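Local coordinates for protein putative invasin (Yersinia pseudotuberculosis IP 31758, PDB 5N40) that probably serves as a bacterial surface adhesin of the invasin family, presenting a C-type lectin-like domain at the end of a rod of immunoglobulin-like domains, at residues 248-253 with 264-269; 258-263 with 307-312. The protein carries 1 engineered substitution. All coordinates share one frame; numbering follows the deposited sequence.

Contact 1: residues 248-253 with 264-269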
loop_
_atom_site.group_PDB
_atom_site.type_symbol
_atom_site.label_atom_id
_atom_site.label_comp_id
_atom_site.label_asym_id
_atom_site.label_seq_id
_atom_site.Cartn_x
_atom_site.Cartn_y
_atom_site.Cartn_z
ATOM N N TYR A 248 9.167 0.939 -31.423
ATOM C CA TYR A 248 7.958 0.128 -31.462
ATOM C C TYR A 248 8.161 -1.187 -30.726
ATOM O O TYR A 248 9.223 -1.812 -30.824
ATOM C CB TYR A 248 7.561 -0.180 -32.909
ATOM C CG TYR A 248 6.934 0.963 -33.669
ATOM C CD1 TYR A 248 5.579 1.234 -33.557
ATOM C CD2 TYR A 248 7.690 1.755 -34.526
ATOM C CE1 TYR A 248 4.994 2.270 -34.262
ATOM C CE2 TYR A 248 7.115 2.792 -35.230
ATOM C CZ TYR A 248 5.765 3.043 -35.096
ATOM O OH TYR A 248 5.176 4.067 -35.796
ATOM N N LEU A 249 7.128 -1.615 -30.005
ATOM C CA LEU A 249 7.073 -2.992 -29.542
ATOM C C LEU A 249 6.952 -3.935 -30.732
ATOM O O LEU A 249 6.375 -3.593 -31.765
ATOM C CB LEU A 249 5.881 -3.211 -28.607
ATOM C CG LEU A 249 5.900 -2.526 -27.240
ATOM C CD1 LEU A 249 4.539 -2.685 -26.554
ATOM C CD2 LEU A 249 7.002 -3.083 -26.361
ATOM N N ALA A 250 7.505 -5.137 -30.575
ATOM C CA ALA A 250 7.313 -6.172 -31.585
ATOM C C ALA A 250 5.829 -6.392 -31.858
ATOM O O ALA A 250 5.413 -6.550 -33.013
ATOM C CB ALA A 250 7.982 -7.467 -31.129
ATOM N N ALA A 251 5.014 -6.380 -30.803
ATOM C CA ALA A 251 3.574 -6.557 -30.951
ATOM C C ALA A 251 2.922 -5.416 -31.722
ATOM O O ALA A 251 1.808 -5.585 -32.226
ATOM C CB ALA A 251 2.925 -6.695 -29.570
ATOM N N GLU A 252 3.579 -4.259 -31.815
ATOM C CA GLU A 252 3.081 -3.138 -32.605
ATOM C C GLU A 252 3.501 -3.201 -34.070
ATOM O O GLU A 252 2.881 -2.533 -34.909
ATOM C CB GLU A 252 3.559 -1.815 -31.993
ATOM C CG GLU A 252 2.837 -1.453 -30.701
ATOM C CD GLU A 252 3.441 -0.266 -29.965
ATOM O OE1 GLU A 252 4.681 -0.154 -29.916
ATOM O OE2 GLU A 252 2.666 0.550 -29.416
ATOM N N LYS A 253 4.528 -3.984 -34.399
ATOM C CA LYS A 253 5.014 -4.132 -35.772
ATOM C C LYS A 253 5.237 -5.611 -36.049
ATOM O O LYS A 253 6.379 -6.087 -36.116
ATOM C CB LYS A 253 6.294 -3.324 -35.990
ATOM C CG LYS A 253 6.075 -1.827 -35.957
ATOM C CD LYS A 253 5.380 -1.324 -37.218
ATOM C CE LYS A 253 5.112 0.169 -37.151
ATOM N NZ LYS A 253 4.382 0.670 -38.355
ATOM N N ASN A 264 12.326 -5.928 -19.936
ATOM C CA ASN A 264 11.108 -6.719 -19.753
ATOM C C ASN A 264 10.072 -6.471 -20.843
ATOM O O ASN A 264 8.876 -6.739 -20.647
ATOM C CB ASN A 264 10.498 -6.465 -18.372
ATOM C CG ASN A 264 11.355 -7.023 -17.255
ATOM O OD1 ASN A 264 11.899 -8.123 -17.368
ATOM N ND2 ASN A 264 11.491 -6.266 -16.174
ATOM N N GLU A 265 10.511 -5.970 -21.993
ATOM C CA GLU A 265 9.663 -5.805 -23.164
ATOM C C GLU A 265 10.385 -6.351 -24.392
ATOM O O GLU A 265 11.618 -6.421 -24.435
ATOM C CB GLU A 265 9.299 -4.326 -23.387
ATOM C CG GLU A 265 8.692 -3.628 -22.179
ATOM C CD GLU A 265 7.260 -4.069 -21.887
ATOM O OE1 GLU A 265 6.662 -4.769 -22.741
ATOM O OE2 GLU A 265 6.746 -3.717 -20.796
ATOM N N THR A 266 9.597 -6.723 -25.404
ATOM C CA THR A 266 10.115 -7.252 -26.662
ATOM C C THR A 266 9.922 -6.214 -27.758
ATOM O O THR A 266 8.788 -5.850 -28.089
ATOM C CB THR A 266 9.420 -8.560 -27.040
ATOM O OG1 THR A 266 9.677 -9.532 -26.027
ATOM C CG2 THR A 266 9.939 -9.082 -28.373
ATOM N N TRP A 267 11.028 -5.772 -28.337
ATOM C CA TRP A 267 11.035 -4.651 -29.261
ATOM C C TRP A 267 11.228 -5.118 -30.695
ATOM O O TRP A 267 11.947 -6.085 -30.963
ATOM C CB TRP A 267 12.142 -3.672 -28.888
ATOM C CG TRP A 267 11.981 -3.159 -27.503
ATOM C CD1 TRP A 267 12.581 -3.634 -26.374
ATOM C CD2 TRP A 267 11.144 -2.082 -27.092
ATOM N NE1 TRP A 267 12.184 -2.900 -25.287
ATOM C CE2 TRP A 267 11.295 -1.942 -25.703
ATOM C CE3 TRP A 267 10.282 -1.212 -27.772
ATOM C CZ2 TRP A 267 10.609 -0.968 -24.974
ATOM C CZ3 TRP A 267 9.614 -0.250 -27.059
ATOM C CH2 TRP A 267 9.776 -0.134 -25.670
ATOM N N ALA A 268 10.576 -4.412 -31.612
ATOM C CA ALA A 268 10.811 -4.612 -33.033
ATOM C C ALA A 268 12.143 -3.990 -33.432
ATOM O O ALA A 268 12.526 -2.931 -32.925
ATOM C CB ALA A 268 9.680 -3.995 -33.852
ATOM N N MET A 269 12.844 -4.649 -34.353
ATOM C CA MET A 269 14.153 -4.205 -34.812
ATOM C C MET A 269 14.209 -4.300 -36.331
ATOM O O MET A 269 13.526 -5.130 -36.936
ATOM C CB MET A 269 15.277 -5.038 -34.179
ATOM C CG MET A 269 15.208 -5.112 -32.658
ATOM S SD MET A 269 15.427 -3.522 -31.821
ATOM C CE MET A 269 17.204 -3.479 -31.634
HETATM O O HOH W 1 6.091 -6.925 -28.120
#
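A single beta bridge, Leu249 to Trp267, ties the loop 248-253 to the hairpin strand 265-269 of the C-type lectin-like adhesion domain. Two backbone bonds frame it: Ala268 N donates to Tyr248 O at 3.0 Å, and Ala250 N to Thr266 O at 2.9 Å, the latter nearly straight (169°). Beyond Ala250 the chain turns: Glu252 N and Lys253 N bond back to Leu249 O and Ala250 O respectively. The carboxylate of Glu252 fastens this turn, its OE1 accepting Leu249 N on the anti side at 2.9 Å while OE2 forms a salt bridge with Arg246. Leucine suits the bridge position because its branch can reach an aromatic surface. Chi1 of -68° sets Leu249 CG beside the backbone N. Its CD2 lies over one face of the Trp267 six-membered ring, a CH-pi contact 4.0 Å from the centroid. Tyr248 O lies at the edge of the same ring, 3.3 Å from CE3, and Trp267 NE1 is hydrogen-bonded to Glu262 O. Alanine at 250 and 268 keeps side-chain bulk small where the backbones come close; Ala268 CB lies beside Lys253 CB, and Ala250 CB meets Thr266 CG2 at 3.7 Å. Thr266 O also accepts from a water that in turn accepts Ala251 N, each bond being 2.9 Å long.

Contact 2: residues 258-263 with 307-312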
loop_
_atom_site.group_PDB
_atom_site.type_symbol
_atom_site.label_atom_id
_atom_site.label_comp_id
_atom_site.label_asym_id
_atom_site.label_seq_id
_atom_site.Cartn_x
_atom_site.Cartn_y
_atom_site.Cartn_z
ATOM N N GLY A 258 13.263 -8.912 -37.014
ATOM C CA GLY A 258 14.182 -8.587 -35.938
ATOM C C GLY A 258 13.441 -8.288 -34.647
ATOM O O GLY A 258 12.397 -7.634 -34.640
ATOM N N THR A 259 13.994 -8.784 -33.538
ATOM C CA THR A 259 13.460 -8.506 -32.210
ATOM C C THR A 259 14.601 -8.295 -31.227
ATOM O O THR A 259 15.750 -8.670 -31.474
ATOM C CB THR A 259 12.558 -9.635 -31.682
ATOM O OG1 THR A 259 13.322 -10.840 -31.548
ATOM C CG2 THR A 259 11.381 -9.871 -32.608
ATOM N N ASN A 260 14.261 -7.673 -30.101
ATOM C CA ASN A 260 15.208 -7.427 -29.020
ATOM C C ASN A 260 14.433 -7.404 -27.713
ATOM O O ASN A 260 13.505 -6.603 -27.571
ATOM C CB ASN A 260 15.944 -6.098 -29.230
ATOM C CG ASN A 260 16.864 -5.746 -28.073
ATOM O OD1 ASN A 260 17.606 -6.592 -27.580
ATOM N ND2 ASN A 260 16.813 -4.492 -27.629
ATOM N N VAL A 261 14.788 -8.283 -26.777
ATOM C CA VAL A 261 14.201 -8.269 -25.442
ATOM C C VAL A 261 15.050 -7.370 -24.558
ATOM O O VAL A 261 16.247 -7.614 -24.368
ATOM C CB VAL A 261 14.098 -9.685 -24.853
ATOM C CG1 VAL A 261 13.436 -9.644 -23.485
ATOM C CG2 VAL A 261 13.325 -10.597 -25.795
ATOM N N GLU A 262 14.427 -6.334 -24.003
ATOM C CA GLU A 262 15.159 -5.381 -23.183
ATOM C C GLU A 262 14.181 -4.704 -22.237
ATOM O O GLU A 262 13.093 -4.300 -22.660
ATOM C CB GLU A 262 15.875 -4.350 -24.061
ATOM C CG GLU A 262 16.791 -3.435 -23.291
ATOM C CD GLU A 262 17.660 -2.589 -24.203
ATOM O OE1 GLU A 262 17.799 -2.943 -25.396
ATOM O OE2 GLU A 262 18.195 -1.577 -23.720
ATOM N N ASN A 263 14.567 -4.603 -20.961
ATOM C CA ASN A 263 13.751 -3.965 -19.930
ATOM C C ASN A 263 12.364 -4.595 -19.871
ATOM O O ASN A 263 11.350 -3.899 -19.781
ATOM C CB ASN A 263 13.659 -2.455 -20.151
ATOM C CG ASN A 263 15.025 -1.797 -20.172
ATOM O OD1 ASN A 263 15.935 -2.223 -19.460
ATOM N ND2 ASN A 263 15.179 -0.766 -20.992
ATOM N N THR A 307 18.299 1.362 -24.571
ATOM C CA THR A 307 19.527 1.911 -25.144
ATOM C C THR A 307 20.654 0.892 -25.304
ATOM O O THR A 307 21.759 1.279 -25.705
ATOM C CB THR A 307 20.032 3.082 -24.295
ATOM O OG1 THR A 307 20.274 2.638 -22.957
ATOM C CG2 THR A 307 19.032 4.229 -24.297
ATOM N N MET A 308 20.424 -0.389 -25.014
ATOM C CA MET A 308 21.506 -1.362 -25.172
ATOM C C MET A 308 21.875 -1.575 -26.637
ATOM O O MET A 308 23.007 -1.975 -26.933
ATOM C CB MET A 308 21.125 -2.702 -24.536
ATOM C CG MET A 308 21.175 -2.698 -23.020
ATOM S SD MET A 308 20.740 -4.307 -22.316
ATOM C CE MET A 308 21.171 -4.060 -20.594
ATOM N N GLN A 309 20.954 -1.314 -27.561
ATOM C CA GLN A 309 21.202 -1.501 -28.982
ATOM C C GLN A 309 21.098 -0.162 -29.699
ATOM O O GLN A 309 20.358 0.735 -29.281
ATOM C CB GLN A 309 20.223 -2.507 -29.605
ATOM C CG GLN A 309 20.098 -3.824 -28.838
ATOM C CD GLN A 309 21.439 -4.512 -28.597
ATOM O OE1 GLN A 309 22.430 -4.236 -29.280
ATOM N NE2 GLN A 309 21.471 -5.413 -27.617
ATOM N N VAL A 310 21.848 -0.038 -30.792
ATOM C CA VAL A 310 21.993 1.254 -31.448
ATOM C C VAL A 310 20.712 1.632 -32.184
ATOM O O VAL A 310 19.837 0.800 -32.458
ATOM C CB VAL A 310 23.201 1.239 -32.399
ATOM C CG1 VAL A 310 24.453 0.861 -31.627
ATOM C CG2 VAL A 310 22.967 0.274 -33.568
ATOM N N TYR A 311 20.615 2.921 -32.511
ATOM C CA TYR A 311 19.505 3.498 -33.255
ATOM C C TYR A 311 19.974 3.887 -34.649
ATOM O O TYR A 311 21.065 4.444 -34.813
ATOM C CB TYR A 311 18.947 4.729 -32.523
ATOM C CG TYR A 311 18.079 4.369 -31.331
ATOM C CD1 TYR A 311 18.610 3.721 -30.225
ATOM C CD2 TYR A 311 16.726 4.679 -31.319
ATOM C CE1 TYR A 311 17.804 3.370 -29.142
ATOM C CE2 TYR A 311 15.918 4.342 -30.239
ATOM C CZ TYR A 311 16.463 3.695 -29.156
ATOM O OH TYR A 311 15.646 3.356 -28.084
ATOM N N ARG A 312 19.155 3.592 -35.654
ATOM C CA ARG A 312 19.542 3.861 -37.034
ATOM C C ARG A 312 19.390 5.342 -37.362
ATOM O O ARG A 312 18.508 6.033 -36.843
ATOM C CB ARG A 312 18.703 3.027 -38.009
ATOM C CG ARG A 312 18.998 1.535 -37.940
ATOM C CD ARG A 312 18.466 0.779 -39.157
ATOM N NE ARG A 312 19.052 -0.557 -39.241
ATOM C CZ ARG A 312 20.272 -0.816 -39.706
ATOM N NH1 ARG A 312 21.050 0.169 -40.142
ATOM N NH2 ARG A 312 20.718 -2.064 -39.736
HETATM O O HOH W 2 19.279 -5.665 -25.698
HETATM O O HOH W 3 18.126 -1.034 -27.201
#
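Asn260 is the first residue of strand 258-262 to meet the loop that leads into strand 311-313, and it does so with its amide. CG stands anti to the backbone N (chi1 176°), and the side chains of Asn260 and Gln309 cross at a slant, with their amide planes turned 87° apart. The touching atoms are Asn260 ND2 and Gln309 CG, at 3.6 Å; the two polar ends are linked by a water that donates to Asn260 OD1 and accepts Gln309 NE2. Asparagine suits the place because it offers a donor as well as an acceptor: ND2 bonds Glu262 OE1 at 2.9 Å, within its own amide plane, using the anti lone pair of that oxygen.

Two residues on, Glu262 points to the same side of the strand. Its chain is extended, CG anti to the backbone N and CD anti to CA (chi2 170°), which carries the carboxylate to the opposing backbone. Met308 N donates to OE2 on the syn side at 2.8 Å. The CB of Met308 lies 3.2 Å from that oxygen. OE1 takes three donors: Asn260 ND2, the water already joining Asn260 to Gln309, and a second water, closer at 2.6 Å, that also accepts Gln309 N at 2.9 Å. So many donors around a buried carboxylate would be expected to stabilise its negative charge. Pro306, just before Thr307 in the same loop, also touches the Glu262 side chain. With no strand pairing between the segments, a buried acid and bridging waters fasten a long loop to the beta-hairpin, in keeping with the loop-rich C-type lectin-like fold.

How the contacts relate
Contacts 1 and 2 have centres 9 Å apart and share the two-stranded antiparallel hairpin of strands 258-262 and 265-269 in the adhesion domain. Their segments alternate along the chain: 248-253, 258-263, 264-269, then 307-312 after three helices. Contact 1 adds the preceding loop to strand 265-269, whereas contact 2 holds the later loop against strand 258-262. Backbone bonds within the hairpin couple them, Trp267 N to Asn260 O and Met269 N to Gly258 O, while Met269 packs against Asn260. The hairpin thus joins chain before it to chain well after it, uniting distant parts of the lectin-like domain.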